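Local coordinates for trigger factor (Thermotoga maritima, PDB 2NSA), which probably acts as a chaperone that keeps newly made proteins in an open conformation, and as a peptidyl-prolyl cis-trans isomerase, at residues E2-L13 / M29-I40. Residues are numbered along the deposited sequence; the frame is centred on the assembly and turned at random.
Sequences EFETLEQLKESL and MREQLLEKLPEI
Leu9 of the short helix 6-12 and Leu13 just beyond its end both meet Leu33 of helix 25-36, in a helix-helix packing within the C-terminal chaperone domain of trigger factor. This is the tight side. Leu9 CD2 comes to 3.5 Å from Leu33 CD1, the two side chains crossing at about a right angle, and Leu13 CD1 reaches the same methyl at 3.9 Å. With CG opposite the backbone N (chi1 -169°), Leu9 sends CD1 against the backbone where Lys36 joins Leu37; a branched leucine suits both places, since Leu13 likewise turns its second methyl, CD2, to Gln32. Leu6 CD1 meets Ile40 CD1 at 3.9 Å, and the Leu6 side chain also packs on Leu101 of helix 77-105, while Leu33 also packs on Leu160 of helix 140-160.

The other end, round Phe3, Lys36 and Glu39, is partly open to solvent and mixes polar with apolar contact. Lys36 lays its aliphatic CD at the edge of the Phe3 ring, in the ring plane, and its NZ makes a long salt bridge with Glu39 OE2. Glu39 OE1, less surely placed, approaches the ring obliquely and accepts a hydrogen bond from Phe3 N. Replacing Glu39 by an alanine would probably leave Phe3 N without this acceptor and the Lys36 ammonium without its distant carboxylate partner. At the start of helix 6-12 the N-cap residue Thr5 forms a capping box with Gln8, whose N donates to Thr5 OG1 at 3.2 Å.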
loop_
_atom_site.group_PDB
_atom_site.type_symbol
_atom_site.label_atom_id
_atom_site.label_comp_id
_atom_site.label_asym_id
_atom_site.label_seq_id
_atom_site.Cartn_x
_atom_site.Cartn_y
_atom_site.Cartn_z
ATOM N N GLU A 2 17.055 12.175 -0.225
ATOM C CA GLU A 2 16.145 11.084 -0.671
ATOM C C GLU A 2 16.068 10.995 -2.193
ATOM O O GLU A 2 16.525 11.892 -2.903
ATOM C CB GLU A 2 14.745 11.296 -0.083
ATOM C CG GLU A 2 14.182 12.694 -0.272
ATOM C CD GLU A 2 12.818 12.862 0.379
ATOM O OE1 GLU A 2 12.699 12.595 1.593
ATOM O OE2 GLU A 2 11.866 13.265 -0.324
ATOM N N PHE A 3 15.487 9.905 -2.686
ATOM C CA PHE A 3 15.361 9.682 -4.122
ATOM C C PHE A 3 14.553 10.764 -4.823
ATOM O O PHE A 3 13.631 11.341 -4.247
ATOM C CB PHE A 3 14.717 8.321 -4.393
ATOM C CG PHE A 3 15.423 7.177 -3.734
ATOM C CD1 PHE A 3 14.866 6.545 -2.626
ATOM C CD2 PHE A 3 16.652 6.735 -4.211
ATOM C CE1 PHE A 3 15.522 5.487 -2.003
ATOM C CE2 PHE A 3 17.316 5.678 -3.597
ATOM C CZ PHE A 3 16.751 5.053 -2.489
ATOM N N GLU A 4 14.906 11.026 -6.076
ATOM C CA GLU A 4 14.223 12.032 -6.877
ATOM C C GLU A 4 13.510 11.377 -8.056
ATOM O O GLU A 4 12.501 11.886 -8.541
ATOM C CB GLU A 4 15.231 13.066 -7.385
ATOM C CG GLU A 4 14.620 14.202 -8.196
ATOM C CD GLU A 4 15.647 15.240 -8.611
ATOM O OE1 GLU A 4 16.216 15.907 -7.719
ATOM O OE2 GLU A 4 15.889 15.388 -9.828
ATOM N N THR A 5 14.034 10.241 -8.511
ATOM C CA THR A 5 13.443 9.531 -9.638
ATOM C C THR A 5 13.224 8.057 -9.332
ATOM O O THR A 5 13.887 7.487 -8.466
ATOM C CB THR A 5 14.336 9.617 -10.885
ATOM O OG1 THR A 5 15.537 8.867 -10.662
ATOM C CG2 THR A 5 14.694 11.063 -11.182
ATOM N N LEU A 6 12.294 7.446 -10.057
ATOM C CA LEU A 6 11.986 6.035 -9.875
ATOM C C LEU A 6 13.224 5.206 -10.196
ATOM O O LEU A 6 13.486 4.188 -9.558
ATOM C CB LEU A 6 10.837 5.622 -10.797
ATOM C CG LEU A 6 10.364 4.168 -10.698
ATOM C CD1 LEU A 6 9.859 3.888 -9.287
ATOM C CD2 LEU A 6 9.266 3.917 -11.719
ATOM N N GLU A 7 13.984 5.651 -11.191
ATOM C CA GLU A 7 15.196 4.945 -11.590
ATOM C C GLU A 7 16.221 4.884 -10.463
ATOM O O GLU A 7 16.887 3.867 -10.277
ATOM C CB GLU A 7 15.818 5.609 -12.820
ATOM C CG GLU A 7 15.262 5.101 -14.137
ATOM C CD GLU A 7 15.409 3.595 -14.279
ATOM O OE1 GLU A 7 16.467 3.057 -13.881
ATOM O OE2 GLU A 7 14.471 2.949 -14.797
ATOM N N GLN A 8 16.357 5.975 -9.716
ATOM C CA GLN A 8 17.303 6.009 -8.607
ATOM C C GLN A 8 16.840 5.050 -7.521
ATOM O O GLN A 8 17.648 4.380 -6.884
ATOM C CB GLN A 8 17.404 7.418 -8.026
ATOM C CG GLN A 8 17.960 8.451 -8.986
ATOM C CD GLN A 8 17.982 9.843 -8.383
ATOM O OE1 GLN A 8 16.948 10.371 -7.977
ATOM N NE2 GLN A 8 19.166 10.444 -8.323
ATOM N N LEU A 9 15.529 4.988 -7.319
ATOM C CA LEU A 9 14.952 4.112 -6.310
ATOM C C LEU A 9 15.235 2.657 -6.667
ATOM O O LEU A 9 15.733 1.894 -5.842
ATOM C CB LEU A 9 13.441 4.357 -6.212
ATOM C CG LEU A 9 12.670 3.723 -5.047
ATOM C CD1 LEU A 9 11.321 4.416 -4.882
ATOM C CD2 LEU A 9 12.488 2.242 -5.285
ATOM N N LYS A 10 14.926 2.281 -7.903
ATOM C CA LYS A 10 15.144 0.915 -8.374
ATOM C C LYS A 10 16.610 0.502 -8.272
ATOM O O LYS A 10 16.923 -0.657 -7.988
ATOM C CB LYS A 10 14.667 0.785 -9.823
ATOM C CG LYS A 10 13.165 0.955 -9.988
ATOM C CD LYS A 10 12.773 1.208 -11.437
ATOM C CE LYS A 10 13.059 0.013 -12.323
ATOM N NZ LYS A 10 12.667 0.286 -13.732
ATOM N N GLU A 11 17.510 1.452 -8.506
ATOM C CA GLU A 11 18.937 1.163 -8.432
ATOM C C GLU A 11 19.348 0.818 -7.001
ATOM O O GLU A 11 20.249 0.008 -6.787
ATOM C CB GLU A 11 19.750 2.363 -8.936
ATOM C CG GLU A 11 21.260 2.201 -8.790
ATOM C CD GLU A 11 22.038 3.332 -9.444
ATOM O OE1 GLU A 11 21.735 4.513 -9.159
ATOM O OE2 GLU A 11 22.959 3.038 -10.239
ATOM N N SER A 12 18.674 1.423 -6.024
ATOM C CA SER A 12 18.985 1.178 -4.616
ATOM C C SER A 12 18.481 -0.183 -4.154
ATOM O O SER A 12 18.868 -0.673 -3.091
ATOM C CB SER A 12 18.363 2.266 -3.730
ATOM O OG SER A 12 16.953 2.125 -3.655
ATOM N N LEU A 13 17.613 -0.789 -4.958
ATOM C CA LEU A 13 17.040 -2.087 -4.625
ATOM C C LEU A 13 17.815 -3.253 -5.232
ATOM O O LEU A 13 17.484 -4.414 -4.994
ATOM C CB LEU A 13 15.583 -2.152 -5.090
ATOM C CG LEU A 13 14.611 -1.124 -4.503
ATOM C CD1 LEU A 13 13.249 -1.291 -5.151
ATOM C CD2 LEU A 13 14.508 -1.307 -2.995
HETATM N N MSE A 29 10.956 -7.188 -0.608
HETATM C CA MSE A 29 11.127 -6.160 -1.632
HETATM C C MSE A 29 9.944 -5.197 -1.703
HETATM O O MSE A 29 10.133 -3.987 -1.820
HETATM C CB MSE A 29 11.346 -6.807 -3.003
HETATM C CG MSE A 29 12.690 -7.508 -3.169
HETATM SE SE MSE A 29 14.207 -6.300 -3.241
HETATM C CE MSE A 29 14.319 -6.072 -5.157
ATOM N N ARG A 30 8.726 -5.728 -1.638
ATOM C CA ARG A 30 7.541 -4.878 -1.691
ATOM C C ARG A 30 7.569 -3.869 -0.556
ATOM O O ARG A 30 7.267 -2.692 -0.751
ATOM C CB ARG A 30 6.265 -5.716 -1.592
ATOM C CG ARG A 30 5.942 -6.505 -2.842
ATOM C CD ARG A 30 4.818 -7.486 -2.589
ATOM N NE ARG A 30 4.850 -8.586 -3.549
ATOM C CZ ARG A 30 4.256 -9.761 -3.364
ATOM N NH1 ARG A 30 3.573 -9.993 -2.249
ATOM N NH2 ARG A 30 4.362 -10.711 -4.283
ATOM N N GLU A 31 7.941 -4.335 0.630
ATOM C CA GLU A 31 7.999 -3.479 1.807
ATOM C C GLU A 31 8.922 -2.276 1.610
ATOM O O GLU A 31 8.509 -1.135 1.814
ATOM C CB GLU A 31 8.455 -4.294 3.020
ATOM C CG GLU A 31 8.228 -3.613 4.357
ATOM C CD GLU A 31 8.649 -4.480 5.531
ATOM O OE1 GLU A 31 8.247 -5.662 5.573
ATOM O OE2 GLU A 31 9.375 -3.977 6.418
ATOM N N GLN A 32 10.168 -2.519 1.212
ATOM C CA GLN A 32 11.108 -1.419 1.013
ATOM C C GLN A 32 10.688 -0.540 -0.158
ATOM O O GLN A 32 10.887 0.676 -0.136
ATOM C CB GLN A 32 12.528 -1.952 0.785
ATOM C CG GLN A 32 13.580 -0.853 0.667
ATOM C CD GLN A 32 15.003 -1.376 0.770
ATOM O OE1 GLN A 32 15.423 -2.233 -0.008
ATOM N NE2 GLN A 32 15.754 -0.857 1.738
ATOM N N LEU A 33 10.107 -1.156 -1.182
ATOM C CA LEU A 33 9.653 -0.410 -2.348
ATOM C C LEU A 33 8.565 0.571 -1.924
ATOM O O LEU A 33 8.624 1.758 -2.248
ATOM C CB LEU A 33 9.112 -1.368 -3.411
ATOM C CG LEU A 33 8.571 -0.729 -4.691
ATOM C CD1 LEU A 33 9.627 0.166 -5.316
ATOM C CD2 LEU A 33 8.148 -1.829 -5.652
ATOM N N LEU A 34 7.579 0.072 -1.185
ATOM C CA LEU A 34 6.478 0.905 -0.711
ATOM C C LEU A 34 6.957 2.018 0.211
ATOM O O LEU A 34 6.442 3.135 0.177
ATOM C CB LEU A 34 5.447 0.053 0.038
ATOM C CG LEU A 34 4.534 -0.851 -0.784
ATOM C CD1 LEU A 34 3.673 -1.685 0.152
ATOM C CD2 LEU A 34 3.665 -0.007 -1.708
ATOM N N GLU A 35 7.943 1.707 1.041
ATOM C CA GLU A 35 8.474 2.683 1.977
ATOM C C GLU A 35 9.185 3.847 1.298
ATOM O O GLU A 35 9.133 4.979 1.779
ATOM C CB GLU A 35 9.433 1.994 2.948
ATOM C CG GLU A 35 10.053 2.925 3.969
ATOM C CD GLU A 35 10.967 2.200 4.936
ATOM O OE1 GLU A 35 11.523 2.864 5.837
ATOM O OE2 GLU A 35 11.128 0.966 4.798
ATOM N N LYS A 36 9.833 3.577 0.171
ATOM C CA LYS A 36 10.574 4.618 -0.534
ATOM C C LYS A 36 9.790 5.363 -1.608
ATOM O O LYS A 36 10.128 6.496 -1.949
ATOM C CB LYS A 36 11.842 4.020 -1.149
ATOM C CG LYS A 36 12.844 3.504 -0.128
ATOM C CD LYS A 36 13.304 4.616 0.805
ATOM C CE LYS A 36 14.366 4.119 1.776
ATOM N NZ LYS A 36 14.828 5.190 2.698
ATOM N N LEU A 37 8.740 4.738 -2.131
ATOM C CA LEU A 37 7.937 5.362 -3.179
ATOM C C LEU A 37 7.484 6.805 -2.919
ATOM O O LEU A 37 7.529 7.636 -3.819
ATOM C CB LEU A 37 6.721 4.484 -3.509
ATOM C CG LEU A 37 7.002 3.275 -4.413
ATOM C CD1 LEU A 37 5.738 2.434 -4.575
ATOM C CD2 LEU A 37 7.489 3.765 -5.776
ATOM N N PRO A 38 7.052 7.129 -1.688
ATOM C CA PRO A 38 6.608 8.502 -1.411
ATOM C C PRO A 38 7.645 9.583 -1.724
ATOM O O PRO A 38 7.296 10.738 -1.964
ATOM C CB PRO A 38 6.270 8.467 0.082
ATOM C CG PRO A 38 5.885 7.053 0.318
ATOM C CD PRO A 38 6.904 6.281 -0.493
ATOM N N GLU A 39 8.917 9.203 -1.721
ATOM C CA GLU A 39 10.002 10.148 -1.971
ATOM C C GLU A 39 10.098 10.719 -3.383
ATOM O O GLU A 39 10.706 11.771 -3.580
ATOM C CB GLU A 39 11.335 9.497 -1.603
ATOM C CG GLU A 39 11.554 9.352 -0.107
ATOM C CD GLU A 39 12.803 8.557 0.228
ATOM O OE1 GLU A 39 13.781 8.630 -0.546
ATOM O OE2 GLU A 39 12.808 7.869 1.274
ATOM N N ILE A 40 9.494 10.049 -4.357
ATOM C CA ILE A 40 9.575 10.509 -5.739
ATOM C C ILE A 40 8.371 11.280 -6.258
ATOM O O ILE A 40 8.189 11.417 -7.471
ATOM C CB ILE A 40 9.850 9.329 -6.689
ATOM C CG1 ILE A 40 8.668 8.357 -6.685
ATOM C CG2 ILE A 40 11.118 8.609 -6.247
ATOM C CD1 ILE A 40 8.774 7.263 -7.733
#